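Local coordinates for protein putative phosphinothricin n-acetyltransferase (Acinetobacter baylyi, PDB 2JLM) that probably transfers the acetyl group of acetyl-CoA to the amino group of L-methionine sulfoximine and L-methionine sulfone, as a member of the GNAT acetyltransferase family, at residues Pro62-Val67 with Lys109-Glu114. Numbering follows the deposited sequence.
Sequences PIIGAV and KHLMNE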
ATOM      1  N   PRO D  62      -1.418 -11.674  -2.568  1.00 24.97           N
ATOM      2  CA  PRO D  62      -2.689 -11.861  -1.860  1.00 25.08           C
ATOM      3  C   PRO D  62      -2.820 -13.269  -1.288  1.00 30.73           C
ATOM      4  O   PRO D  62      -2.262 -14.222  -1.836  1.00 33.39           O
ATOM      5  CB  PRO D  62      -3.736 -11.633  -2.955  1.00 16.52           C
ATOM      6  CG  PRO D  62      -3.024 -11.954  -4.235  1.00 38.00           C
ATOM      7  CD  PRO D  62      -1.578 -11.628  -4.032  1.00 30.74           C
ATOM      8  N   ILE D  63      -3.529 -13.393  -0.174  1.00 36.93           N
ATOM      9  CA  ILE D  63      -3.972 -14.696   0.304  1.00 32.00           C
ATOM     10  C   ILE D  63      -5.474 -14.592   0.539  1.00 44.18           C
ATOM     11  O   ILE D  63      -5.915 -13.965   1.501  1.00 42.15           O
ATOM     12  CB  ILE D  63      -3.258 -15.126   1.602  1.00 42.77           C
ATOM     13  CG1 ILE D  63      -1.761 -14.798   1.545  1.00 24.87           C
ATOM     14  CG2 ILE D  63      -3.445 -16.617   1.860  1.00 22.33           C
ATOM     15  CD1 ILE D  63      -1.022 -15.210   2.815  1.00 28.21           C
ATOM     16  N   ILE D  64      -6.254 -15.180  -0.362  1.00 28.26           N
ATOM     17  CA  ILE D  64      -7.707 -15.073  -0.310  1.00 24.89           C
ATOM     18  C   ILE D  64      -8.323 -16.344   0.264  1.00 36.01           C
ATOM     19  O   ILE D  64      -8.125 -17.439  -0.261  1.00 30.02           O
ATOM     20  CB  ILE D  64      -8.299 -14.787  -1.701  1.00 24.49           C
ATOM     21  CG1 ILE D  64      -7.692 -13.510  -2.292  1.00 23.67           C
ATOM     22  CG2 ILE D  64      -9.801 -14.636  -1.623  1.00 26.28           C
ATOM     23  CD1 ILE D  64      -8.212 -13.173  -3.711  1.00 21.92           C
ATOM     24  N   GLY D  65      -9.064 -16.199   1.355  1.00 38.53           N
ATOM     25  CA  GLY D  65      -9.627 -17.349   2.037  1.00 26.80           C
ATOM     26  C   GLY D  65     -11.135 -17.437   1.911  1.00 25.02           C
ATOM     27  O   GLY D  65     -11.804 -16.464   1.560  1.00 26.23           O
ATOM     28  N   ALA D  66     -11.672 -18.621   2.183  1.00 19.30           N
ATOM     29  CA  ALA D  66     -13.116 -18.819   2.201  1.00 28.49           C
ATOM     30  C   ALA D  66     -13.494 -19.346   3.578  1.00 51.27           C
ATOM     31  O   ALA D  66     -12.890 -20.306   4.070  1.00 30.55           O
ATOM     32  CB  ALA D  66     -13.548 -19.788   1.109  1.00 19.51           C
ATOM     33  N   VAL D  67     -14.473 -18.706   4.209  1.00 33.58           N
ATOM     34  CA  VAL D  67     -14.816 -19.042   5.586  1.00 30.68           C
ATOM     35  C   VAL D  67     -16.295 -19.361   5.725  1.00 30.10           C
ATOM     36  O   VAL D  67     -17.135 -18.700   5.118  1.00 37.42           O
ATOM     37  CB  VAL D  67     -14.408 -17.912   6.533  1.00 42.93           C
ATOM     38  CG1 VAL D  67     -14.973 -18.142   7.903  1.00 34.02           C
ATOM     39  CG2 VAL D  67     -12.885 -17.822   6.592  1.00 39.50           C
ATOM     40  N   LYS D 109     -13.314 -23.187  -7.432  1.00 15.85           N
ATOM     41  CA  LYS D 109     -13.708 -22.340  -8.530  1.00 24.96           C
ATOM     42  C   LYS D 109     -13.996 -20.928  -8.019  1.00 34.04           C
ATOM     43  O   LYS D 109     -13.560 -19.950  -8.620  1.00 24.49           O
ATOM     44  CB  LYS D 109     -14.909 -22.959  -9.263  1.00 12.81           C
ATOM     45  CG  LYS D 109     -15.303 -22.238 -10.550  1.00 30.81           C
ATOM     46  CD  LYS D 109     -16.613 -22.776 -11.113  1.00 37.78           C
ATOM     47  N   HIS D 110     -14.713 -20.828  -6.898  1.00 30.91           N
ATOM     48  CA  HIS D 110     -14.989 -19.537  -6.264  1.00 25.62           C
ATOM     49  C   HIS D 110     -13.702 -18.795  -5.911  1.00 17.82           C
ATOM     50  O   HIS D 110     -13.547 -17.620  -6.225  1.00 23.95           O
ATOM     51  CB  HIS D 110     -15.792 -19.724  -4.969  1.00 24.28           C
ATOM     52  CG  HIS D 110     -17.177 -20.235  -5.185  1.00 31.83           C
ATOM     53  ND1 HIS D 110     -18.079 -19.600  -6.010  1.00 37.82           N
ATOM     54  CD2 HIS D 110     -17.824 -21.308  -4.673  1.00 23.88           C
ATOM     55  CE1 HIS D 110     -19.218 -20.266  -6.004  1.00 30.54           C
ATOM     56  NE2 HIS D 110     -19.090 -21.306  -5.199  1.00 36.66           N
ATOM     57  N   LEU D 111     -12.798 -19.482  -5.224  1.00 13.93           N
ATOM     58  CA  LEU D 111     -11.531 -18.878  -4.845  1.00 33.27           C
ATOM     59  C   LEU D 111     -10.736 -18.475  -6.086  1.00 40.99           C
ATOM     60  O   LEU D 111     -10.205 -17.361  -6.157  1.00 37.88           O
ATOM     61  CB  LEU D 111     -10.735 -19.823  -3.946  1.00 24.78           C
ATOM     62  CG  LEU D 111     -11.303 -19.909  -2.523  1.00 19.93           C
ATOM     63  CD1 LEU D 111     -10.817 -21.157  -1.784  1.00 22.28           C
ATOM     64  CD2 LEU D 111     -10.985 -18.638  -1.702  1.00 17.87           C
ATOM     65  N   MET D 112     -10.675 -19.360  -7.079  1.00 29.57           N
ATOM     66  CA  MET D 112      -9.983 -19.018  -8.321  1.00 42.29           C
ATOM     67  C   MET D 112     -10.609 -17.791  -8.980  1.00 31.06           C
ATOM     68  O   MET D 112      -9.900 -16.889  -9.425  1.00 29.87           O
ATOM     69  CB  MET D 112      -9.931 -20.200  -9.295  1.00 22.24           C
ATOM     70  CG  MET D 112      -8.819 -21.200  -8.983  1.00 33.08           C
ATOM     71  SD  MET D 112      -7.204 -20.417  -8.755  1.00 36.56           S
ATOM     72  CE  MET D 112      -7.031 -19.625 -10.350  1.00 29.00           C
ATOM     73  N   ASN D 113     -11.936 -17.741  -9.032  1.00 23.11           N
ATOM     74  CA  ASN D 113     -12.591 -16.576  -9.607  1.00 31.75           C
ATOM     75  C   ASN D 113     -12.202 -15.285  -8.891  1.00 23.24           C
ATOM     76  O   ASN D 113     -11.963 -14.256  -9.521  1.00 28.39           O
ATOM     77  CB  ASN D 113     -14.112 -16.743  -9.622  1.00 33.55           C
ATOM     78  CG  ASN D 113     -14.610 -17.459 -10.865  1.00 53.15           C
ATOM     79  OD1 ASN D 113     -14.038 -17.324 -11.950  1.00 52.07           O
ATOM     80  ND2 ASN D 113     -15.688 -18.219 -10.714  1.00 41.50           N
ATOM     81  N   GLU D 114     -12.151 -15.336  -7.571  1.00 25.49           N
ATOM     82  CA  GLU D 114     -11.807 -14.153  -6.799  1.00 24.02           C
ATOM     83  C   GLU D 114     -10.317 -13.805  -7.007  1.00 24.61           C
ATOM     84  O   GLU D 114      -9.962 -12.639  -7.190  1.00 27.20           O
ATOM     85  CB  GLU D 114     -12.166 -14.373  -5.323  1.00 23.39           C
ATOM     86  CG  GLU D 114     -12.206 -13.109  -4.459  1.00 61.47           C
ATOM     87  CD  GLU D 114     -13.427 -12.218  -4.716  1.00 49.46           C
ATOM     88  OE1 GLU D 114     -14.300 -12.580  -5.539  1.00 32.04           O
ATOM     89  OE2 GLU D 114     -13.508 -11.141  -4.084  1.00 51.87           O
TER
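Strand 63-67 and helix 109-114 run roughly antiparallel, their N-to-C directions 145° apart and their axes 9.0 Å from each other at closest approach. No hydrogen bond joins them; the contact is van der Waals packing, in which methyls rest against side chains and also against backbone. Leu-111 supplies its centre. Its CG lies anti to the carbonyl carbon (chi1 -74°), and although CB does not aim at the strand, the branch end does: Leu-111 CD2 reaches the backbone itself, 3.4 Å from Ile-64 O and 3.8 Å from Gly-65 C. Leu-111 CD2 also touches Ala-66 CB at 4.0 Å, so a small residue suits this place, where the leucine branch comes down close to the main chain. Ile-64 and Leu-111 lie alongside each other pointing opposite ways, with Ile-64 CG2 4.2 Å from Leu-111 CD2.

Ile-64 also meets Glu-114, one helical turn on, and the two side chains run nearly perpendicular. The beta-branched isoleucine offers two surfaces: Ile-64 CG2, anti to its backbone N, lies 4.0 Å from Glu-114 CG, while Ile-64 CD1, on an extended chain, lies 3.9 Å from Glu-114 O. Glu-114 thus offers both its CG methylene and its carbonyl; its chain bends at chi2 (74°), and OE2 forms a salt bridge with Arg-11 of the second subunit, so its aliphatic part faces Ile-64 while its charge is paired across the subunit boundary.

Within the GNAT fold, strand 63-68 lies between strands 7-14 and 73-81, antiparallel to both, and helix 107-121 packs on one face of that sheet, where Leu-111 also touches Phe-12 and Ala-77 of those neighbours and Leu-115 continues the helix's packing against Ile-64.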